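Local coordinates for magnesium and cobalt efflux protein (Bordetella parapertussis, PDB 3JTF), which is probably involved in transporting magnesium and cobalt ions, this fragment being its pair of CBS domains, here with bound AMP, at residues L20-P25 with L69-L74; Q28-I33 with K58-Y63. All coordinates share one frame; numbering follows the deposited sequence.

Interaction 1. Residues L20-P25 with L69-L74; sequences LDISQP and LDIRSL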
ATOM      1  N   LEU B  20       7.398  -5.061 -13.881  1.00 16.10           N
ATOM      2  CA  LEU B  20       6.567  -5.931 -14.707  1.00 15.64           C
ATOM      3  C   LEU B  20       6.805  -5.632 -16.193  1.00 15.80           C
ATOM      4  O   LEU B  20       6.847  -4.480 -16.597  1.00 14.74           O
ATOM      5  CB  LEU B  20       5.087  -5.695 -14.372  1.00 15.73           C
ATOM      6  CG  LEU B  20       4.616  -6.104 -12.957  1.00 15.96           C
ATOM      7  CD1 LEU B  20       3.126  -5.805 -12.737  1.00 15.37           C
ATOM      8  CD2 LEU B  20       4.904  -7.589 -12.700  1.00 16.24           C
ATOM      9  N   ASP B  21       6.911  -6.685 -16.997  1.00 15.38           N
ATOM     10  CA  ASP B  21       7.065  -6.574 -18.436  1.00 15.76           C
ATOM     11  C   ASP B  21       5.660  -6.650 -19.041  1.00 15.78           C
ATOM     12  O   ASP B  21       5.003  -7.703 -18.953  1.00 15.53           O
ATOM     13  CB  ASP B  21       7.906  -7.731 -18.920  1.00 15.77           C
ATOM     14  CG  ASP B  21       8.015  -7.826 -20.429  1.00 17.62           C
ATOM     15  OD1 ASP B  21       7.375  -7.094 -21.197  1.00 15.96           O
ATOM     16  OD2 ASP B  21       8.773  -8.711 -20.826  1.00 17.55           O
ATOM     17  N   ILE B  22       5.259  -5.582 -19.708  1.00 14.65           N
ATOM     18  CA  ILE B  22       3.913  -5.451 -20.235  1.00 16.59           C
ATOM     19  C   ILE B  22       3.610  -6.565 -21.282  1.00 17.52           C
ATOM     20  O   ILE B  22       2.457  -6.856 -21.517  1.00 18.19           O
ATOM     21  CB  ILE B  22       3.659  -4.053 -20.847  1.00 16.60           C
ATOM     22  CG1 ILE B  22       2.161  -3.780 -21.137  1.00 17.59           C
ATOM     23  CG2 ILE B  22       4.424  -3.883 -22.181  1.00 16.28           C
ATOM     24  CD1 ILE B  22       1.291  -3.804 -19.962  1.00 19.42           C
ATOM     25  N   SER B  23       4.628  -7.189 -21.878  1.00 18.47           N
ATOM     26  CA  SER B  23       4.413  -8.206 -22.911  1.00 19.83           C
ATOM     27  C   SER B  23       4.084  -9.590 -22.354  1.00 20.38           C
ATOM     28  O   SER B  23       3.733 -10.479 -23.116  1.00 18.70           O
ATOM     29  CB  SER B  23       5.649  -8.342 -23.801  1.00 20.41           C
ATOM     30  OG  SER B  23       5.983  -7.075 -24.392  1.00 25.98           O
ATOM     31  N   GLN B  24       4.242  -9.778 -21.044  1.00 21.39           N
ATOM     32  CA  GLN B  24       3.951 -11.060 -20.421  1.00 23.11           C
ATOM     33  C   GLN B  24       2.446 -11.356 -20.432  1.00 23.19           C
ATOM     34  O   GLN B  24       1.644 -10.446 -20.261  1.00 23.64           O
ATOM     35  CB  GLN B  24       4.542 -11.122 -19.014  1.00 23.29           C
ATOM     36  CG  GLN B  24       6.079 -11.218 -19.056  1.00 27.49           C
ATOM     37  CD  GLN B  24       6.559 -12.531 -19.717  1.00 34.54           C
ATOM     38  OE1 GLN B  24       6.285 -13.610 -19.205  1.00 40.40           O
ATOM     39  NE2 GLN B  24       7.221 -12.429 -20.884  1.00 38.37           N
ATOM     40  N   PRO B  25       2.054 -12.623 -20.685  1.00 23.69           N
ATOM     41  CA  PRO B  25       0.625 -12.928 -20.548  1.00 23.59           C
ATOM     42  C   PRO B  25       0.062 -12.703 -19.138  1.00 22.59           C
ATOM     43  O   PRO B  25       0.748 -12.918 -18.134  1.00 21.46           O
ATOM     44  CB  PRO B  25       0.530 -14.420 -20.886  1.00 24.46           C
ATOM     45  CG  PRO B  25       1.784 -14.769 -21.583  1.00 25.80           C
ATOM     46  CD  PRO B  25       2.843 -13.797 -21.092  1.00 24.08           C
ATOM     47  N   LEU B  69     -10.562  -6.231 -21.014  1.00 24.78           N
ATOM     48  CA  LEU B  69      -9.665  -5.320 -20.317  1.00 24.76           C
ATOM     49  C   LEU B  69      -8.315  -5.250 -21.027  1.00 24.30           C
ATOM     50  O   LEU B  69      -7.661  -6.248 -21.259  1.00 22.30           O
ATOM     51  CB  LEU B  69      -9.457  -5.781 -18.886  1.00 24.84           C
ATOM     52  CG  LEU B  69      -8.552  -4.884 -18.040  1.00 27.54           C
ATOM     53  CD1 LEU B  69      -8.937  -3.409 -18.180  1.00 30.15           C
ATOM     54  CD2 LEU B  69      -8.612  -5.326 -16.600  1.00 28.91           C
ATOM     55  N   ASP B  70      -7.901  -4.053 -21.361  1.00 25.10           N
ATOM     56  CA  ASP B  70      -6.555  -3.882 -21.856  1.00 26.29           C
ATOM     57  C   ASP B  70      -5.637  -3.437 -20.691  1.00 24.09           C
ATOM     58  O   ASP B  70      -5.808  -2.363 -20.136  1.00 22.87           O
ATOM     59  CB  ASP B  70      -6.581  -2.887 -22.999  1.00 27.92           C
ATOM     60  CG  ASP B  70      -5.211  -2.411 -23.365  1.00 32.66           C
ATOM     61  OD1 ASP B  70      -4.272  -3.255 -23.564  1.00 38.51           O
ATOM     62  OD2 ASP B  70      -5.094  -1.169 -23.440  1.00 38.68           O
ATOM     63  N   ILE B  71      -4.714  -4.303 -20.300  1.00 23.20           N
ATOM     64  CA  ILE B  71      -3.869  -4.090 -19.121  1.00 22.76           C
ATOM     65  C   ILE B  71      -3.060  -2.798 -19.316  1.00 21.07           C
ATOM     66  O   ILE B  71      -2.790  -2.038 -18.383  1.00 20.05           O
ATOM     67  CB  ILE B  71      -2.856  -5.234 -18.950  1.00 23.34           C
ATOM     68  CG1 ILE B  71      -3.489  -6.644 -19.001  1.00 28.86           C
ATOM     69  CG2 ILE B  71      -2.053  -5.087 -17.666  1.00 24.22           C
ATOM     70  CD1 ILE B  71      -4.899  -6.831 -18.442  1.00 27.77           C
ATOM     71  N   ARG B  72      -2.682  -2.553 -20.564  1.00 19.51           N
ATOM     72  CA  ARG B  72      -1.985  -1.335 -20.905  1.00 20.66           C
ATOM     73  C   ARG B  72      -2.768  -0.078 -20.462  1.00 20.48           C
ATOM     74  O   ARG B  72      -2.188   0.897 -20.003  1.00 19.89           O
ATOM     75  CB  ARG B  72      -1.643  -1.364 -22.400  1.00 20.21           C
ATOM     76  CG  ARG B  72      -0.643  -0.394 -22.820  1.00 21.45           C
ATOM     77  CD  ARG B  72      -0.458  -0.459 -24.338  1.00 21.22           C
ATOM     78  NE  ARG B  72       0.293  -1.609 -24.794  1.00 19.69           N
ATOM     79  CZ  ARG B  72       1.618  -1.652 -24.926  1.00 19.41           C
ATOM     80  NH1 ARG B  72       2.386  -0.615 -24.575  1.00 15.75           N
ATOM     81  NH2 ARG B  72       2.176  -2.748 -25.403  1.00 18.48           N
ATOM     82  N   SER B  73      -4.090  -0.128 -20.485  1.00 21.59           N
ATOM     83  CA  SER B  73      -4.871   1.049 -20.063  1.00 23.32           C
ATOM     84  C   SER B  73      -4.881   1.245 -18.542  1.00 23.66           C
ATOM     85  O   SER B  73      -5.197   2.341 -18.062  1.00 25.08           O
ATOM     86  CB  SER B  73      -6.295   1.008 -20.619  1.00 23.74           C
ATOM     87  OG  SER B  73      -6.957  -0.151 -20.192  1.00 27.05           O
ATOM     88  N   LEU B  74      -4.474   0.230 -17.788  1.00 22.84           N
ATOM     89  CA  LEU B  74      -4.365   0.372 -16.327  1.00 22.43           C
ATOM     90  C   LEU B  74      -3.063   1.030 -15.880  1.00 22.46           C
ATOM     91  O   LEU B  74      -2.924   1.395 -14.726  1.00 23.26           O
ATOM     92  CB  LEU B  74      -4.484  -1.004 -15.666  1.00 22.83           C
ATOM     93  CG  LEU B  74      -5.776  -1.811 -15.909  1.00 23.56           C
ATOM     94  CD1 LEU B  74      -5.709  -3.168 -15.191  1.00 24.59           C
ATOM     95  CD2 LEU B  74      -6.959  -1.062 -15.410  1.00 24.05           C
TER
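An arginine lies across an aliphatic residue here: the guanidinium of Arg72 has Ile22 CG1 over one of its faces, and the two side chains cross at about a right angle. The nearest approach between them is from Arg72 NH2 to Ile22 CG2, 4.1 Å. The pair is a worked example of how a planar cation can use its face for dispersion contact while its N-H groups serve polar partners. Here Glu45 OE1 forms a salt bridge with Arg72 NH1, so the charge is answered from outside the two segments. Arg72 gets there by running out extended through its first two torsions and then bending at chi3 (-75°), which turns the guanidinium to lie against Ile22.

The second touch is purely aliphatic. Ile22 CG1 stands anti to the backbone N (chi1 -168°), and CD1 at the end of that branch comes to 4.3 Å from Ile71 CG2, a loose touch between two isoleucines that completes a surface contact.

Ile22 is presented by a type I turn from Asp21 to Gln24, closed by Gln24 N to Asp21 O at 3.0 Å. An Asx turn is built into it: Ser23 N donates to Asp21 OD1 at 2.8 Å, arriving from above the carboxylate plane. Across the contact Asp70 is the N-cap of the short helix 71-74, although its capping bond to Arg72 N is weak.

The contact thus joins the turn after strand 20-21 to helix 71-74. Ile22 also packs on Val43 of strand 40-44, while Ile52 of strand 51-56 is touched by both Ile22 and Arg72, giving the pair a shared floor on the sheet.

Interaction 2. Residues Q28-I33 with K58-Y63; sequences QLLATI and KDLLRY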
ATOM      1  N   GLN B  28       0.938 -15.017 -16.188  1.00 19.22           N
ATOM      2  CA  GLN B  28       2.306 -14.803 -15.745  1.00 20.56           C
ATOM      3  C   GLN B  28       2.441 -13.526 -14.928  1.00 18.11           C
ATOM      4  O   GLN B  28       3.115 -13.530 -13.911  1.00 16.66           O
ATOM      5  CB  GLN B  28       3.299 -14.729 -16.928  1.00 21.11           C
ATOM      6  CG  GLN B  28       3.245 -15.861 -17.995  1.00 27.91           C
ATOM      7  CD  GLN B  28       3.007 -17.205 -17.412  1.00 32.63           C
ATOM      8  OE1 GLN B  28       2.132 -17.945 -17.875  1.00 36.82           O
ATOM      9  NE2 GLN B  28       3.763 -17.539 -16.356  1.00 39.16           N
ATOM     10  N   LEU B  29       1.830 -12.434 -15.376  1.00 18.56           N
ATOM     11  CA  LEU B  29       1.876 -11.169 -14.612  1.00 18.58           C
ATOM     12  C   LEU B  29       1.289 -11.380 -13.213  1.00 18.37           C
ATOM     13  O   LEU B  29       1.881 -10.961 -12.221  1.00 17.51           O
ATOM     14  CB  LEU B  29       1.139 -10.022 -15.315  1.00 20.44           C
ATOM     15  CG  LEU B  29       1.776  -9.321 -16.514  1.00 23.45           C
ATOM     16  CD1 LEU B  29       0.764  -8.415 -17.263  1.00 28.08           C
ATOM     17  CD2 LEU B  29       2.993  -8.519 -16.082  1.00 25.44           C
ATOM     18  N   LEU B  30       0.154 -12.088 -13.131  1.00 18.04           N
ATOM     19  CA  LEU B  30      -0.506 -12.347 -11.857  1.00 17.75           C
ATOM     20  C   LEU B  30       0.395 -13.117 -10.930  1.00 18.49           C
ATOM     21  O   LEU B  30       0.553 -12.744  -9.778  1.00 18.86           O
ATOM     22  CB  LEU B  30      -1.831 -13.111 -12.053  1.00 17.81           C
ATOM     23  CG  LEU B  30      -2.930 -12.269 -12.686  1.00 17.74           C
ATOM     24  CD1 LEU B  30      -4.151 -13.130 -13.041  1.00 19.09           C
ATOM     25  CD2 LEU B  30      -3.299 -11.144 -11.738  1.00 19.60           C
ATOM     26  N   ALA B  31       1.006 -14.175 -11.450  1.00 19.02           N
ATOM     27  CA  ALA B  31       1.938 -14.963 -10.643  1.00 20.07           C
ATOM     28  C   ALA B  31       3.097 -14.103 -10.110  1.00 19.52           C
ATOM     29  O   ALA B  31       3.465 -14.197  -8.943  1.00 20.69           O
ATOM     30  CB  ALA B  31       2.464 -16.186 -11.448  1.00 20.22           C
ATOM     31  N   THR B  32       3.667 -13.250 -10.937  1.00 20.02           N
ATOM     32  CA  THR B  32       4.780 -12.404 -10.487  1.00 20.11           C
ATOM     33  C   THR B  32       4.334 -11.493  -9.347  1.00 20.36           C
ATOM     34  O   THR B  32       5.003 -11.391  -8.322  1.00 21.27           O
ATOM     35  CB  THR B  32       5.316 -11.553 -11.647  1.00 20.95           C
ATOM     36  OG1 THR B  32       5.721 -12.423 -12.701  1.00 21.30           O
ATOM     37  CG2 THR B  32       6.508 -10.630 -11.203  1.00 18.98           C
ATOM     38  N   ILE B  33       3.189 -10.853  -9.534  1.00 19.89           N
ATOM     39  CA  ILE B  33       2.648  -9.902  -8.569  1.00 20.66           C
ATOM     40  C   ILE B  33       2.361 -10.590  -7.234  1.00 21.66           C
ATOM     41  O   ILE B  33       2.818 -10.131  -6.183  1.00 20.13           O
ATOM     42  CB  ILE B  33       1.374  -9.241  -9.106  1.00 19.74           C
ATOM     43  CG1 ILE B  33       1.685  -8.284 -10.281  1.00 20.45           C
ATOM     44  CG2 ILE B  33       0.658  -8.500  -8.001  1.00 21.34           C
ATOM     45  CD1 ILE B  33       0.431  -7.857 -11.099  1.00 18.36           C
ATOM     46  N   LYS B  58      -4.012  -3.937  -7.593  1.00 21.76           N
ATOM     47  CA  LYS B  58      -5.425  -4.111  -7.344  1.00 22.84           C
ATOM     48  C   LYS B  58      -6.292  -3.730  -8.560  1.00 21.77           C
ATOM     49  O   LYS B  58      -7.408  -4.252  -8.721  1.00 21.66           O
ATOM     50  CB  LYS B  58      -5.853  -3.350  -6.083  1.00 23.85           C
ATOM     51  CG  LYS B  58      -5.917  -1.867  -6.206  1.00 26.38           C
ATOM     52  CD  LYS B  58      -6.252  -1.214  -4.827  1.00 33.08           C
ATOM     53  CE  LYS B  58      -7.676  -0.658  -4.760  1.00 34.97           C
ATOM     54  NZ  LYS B  58      -8.152  -0.570  -3.301  1.00 38.00           N
ATOM     55  N   ASP B  59      -5.764  -2.883  -9.434  1.00 20.83           N
ATOM     56  CA  ASP B  59      -6.448  -2.571 -10.682  1.00 20.54           C
ATOM     57  C   ASP B  59      -6.654  -3.777 -11.586  1.00 19.57           C
ATOM     58  O   ASP B  59      -7.593  -3.783 -12.412  1.00 18.64           O
ATOM     59  CB  ASP B  59      -5.744  -1.434 -11.425  1.00 21.70           C
ATOM     60  CG  ASP B  59      -6.080  -0.056 -10.844  1.00 23.71           C
ATOM     61  OD1 ASP B  59      -7.181   0.050 -10.289  1.00 27.52           O
ATOM     62  OD2 ASP B  59      -5.286   0.917 -10.981  1.00 25.46           O
ATOM     63  N   LEU B  60      -5.839  -4.812 -11.440  1.00 18.38           N
ATOM     64  CA  LEU B  60      -6.057  -5.998 -12.266  1.00 19.52           C
ATOM     65  C   LEU B  60      -7.378  -6.711 -11.908  1.00 17.88           C
ATOM     66  O   LEU B  60      -7.851  -7.544 -12.680  1.00 19.36           O
ATOM     67  CB  LEU B  60      -4.870  -6.972 -12.201  1.00 19.64           C
ATOM     68  CG  LEU B  60      -3.596  -6.562 -12.961  1.00 22.76           C
ATOM     69  CD1 LEU B  60      -2.561  -7.679 -12.855  1.00 24.85           C
ATOM     70  CD2 LEU B  60      -3.913  -6.288 -14.431  1.00 21.06           C
ATOM     71  N   LEU B  61      -7.973  -6.384 -10.761  1.00 16.74           N
ATOM     72  CA  LEU B  61      -9.294  -6.919 -10.415  1.00 16.00           C
ATOM     73  C   LEU B  61     -10.380  -6.470 -11.391  1.00 16.09           C
ATOM     74  O   LEU B  61     -11.433  -7.073 -11.448  1.00 17.17           O
ATOM     75  CB  LEU B  61      -9.708  -6.522  -9.002  1.00 15.78           C
ATOM     76  CG  LEU B  61      -8.851  -7.191  -7.935  1.00 16.63           C
ATOM     77  CD1 LEU B  61      -9.093  -6.437  -6.565  1.00 17.42           C
ATOM     78  CD2 LEU B  61      -9.139  -8.688  -7.859  1.00 17.47           C
ATOM     79  N   ARG B  62     -10.119  -5.411 -12.138  1.00 16.14           N
ATOM     80  CA  ARG B  62     -11.046  -4.976 -13.184  1.00 16.87           C
ATOM     81  C   ARG B  62     -11.245  -5.983 -14.314  1.00 16.29           C
ATOM     82  O   ARG B  62     -12.182  -5.860 -15.082  1.00 14.99           O
ATOM     83  CB  ARG B  62     -10.578  -3.659 -13.743  1.00 16.77           C
ATOM     84  CG  ARG B  62     -10.644  -2.531 -12.751  1.00 18.14           C
ATOM     85  CD  ARG B  62      -9.949  -1.324 -13.329  1.00 22.00           C
ATOM     86  NE  ARG B  62      -9.772  -0.227 -12.384  1.00 27.20           N
ATOM     87  CZ  ARG B  62     -10.654   0.741 -12.140  1.00 31.00           C
ATOM     88  NH1 ARG B  62     -11.822   0.762 -12.749  1.00 31.78           N
ATOM     89  NH2 ARG B  62     -10.351   1.703 -11.269  1.00 34.38           N
ATOM     90  N   TYR B  63     -10.357  -6.973 -14.434  1.00 17.52           N
ATOM     91  CA  TYR B  63     -10.568  -8.113 -15.350  1.00 18.04           C
ATOM     92  C   TYR B  63     -11.917  -8.746 -15.097  1.00 17.08           C
ATOM     93  O   TYR B  63     -12.549  -9.249 -16.029  1.00 15.26           O
ATOM     94  CB  TYR B  63      -9.481  -9.190 -15.180  1.00 19.76           C
ATOM     95  CG  TYR B  63      -9.635 -10.492 -15.991  1.00 25.34           C
ATOM     96  CD1 TYR B  63      -9.169 -10.577 -17.322  1.00 31.66           C
ATOM     97  CD2 TYR B  63     -10.186 -11.660 -15.416  1.00 31.21           C
ATOM     98  CE1 TYR B  63      -9.266 -11.769 -18.067  1.00 32.91           C
ATOM     99  CE2 TYR B  63     -10.295 -12.877 -16.176  1.00 33.46           C
ATOM    100  CZ  TYR B  63      -9.828 -12.908 -17.484  1.00 35.19           C
ATOM    101  OH  TYR B  63      -9.918 -14.062 -18.229  1.00 39.66           O
TER
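Leu60 meets Leu30 and Ile33 with no flat group at the junction; the guanidinium of Arg62, two residues further on, instead takes Asp59 OD1 at its edge and in its plane. The bond from Arg62 NE to Asp59 OD1, part of a salt bridge, is nearly straight (167°) but weak, at 3.3 Å, and it ties together two residues of segment 58-63 without joining the segments.

The joining is done by methyl groups. Leu60 CD1 lies 3.5 Å from Ile33 CD1, tighter than ordinary van der Waals contact, and 3.7 Å from Leu30 CD2. The two lines of approach make roughly a right angle at this one methyl, which therefore touches two residues three apart on helix 26-35. Both pairs of side chains cross obliquely. In Leu60, CG is anti to the carbonyl carbon (chi1 -74°), which sends the branch out to the helix.

Leu60 is carried by a 3-10 segment, where Leu61 N bonds to Lys58 O and Tyr63 N to Leu60 O. Its side chain also touches Ile71 and Leu74, while Ile33 packs on Leu61 of the second subunit. Lys58 NZ donates to the carbonyls of Ile33, Thr36 and His38 of that subunit, so the same region is part of the dimer interface. The side chain of Ile33 is about 9 Å from the bound AMP, near the ligand without lining its pocket.

All three touching residues are buried and apolar, so the attraction across the segments is dispersion and hydrophobic burial, with specificity coming from shape; directional bonds occur around it, in the backbone, in the Asp59-Arg62 pair and at the subunit interface.

Interaction 2 is nested along the chain within the loop that interaction 1 closes: 20-25, 28-33, 58-63, then 69-74. Their centres are 9 Å apart, on the same side of the chain's centre, and they touch directly, Leu74 CD1 lying 3.4 Å from Asp59 O. Strand 20-21 leads through the turn of interaction 1 into helix 26-35 of interaction 2, and Leu20 packs on Leu29 and Ile33. Together they hold this end of the CBS pair at two depths: a buried join between helix 26-35 and the 58-63 segment, and a surface join to helix 71-74. Interaction 2 lies nearer the AMP site and the partner subunit.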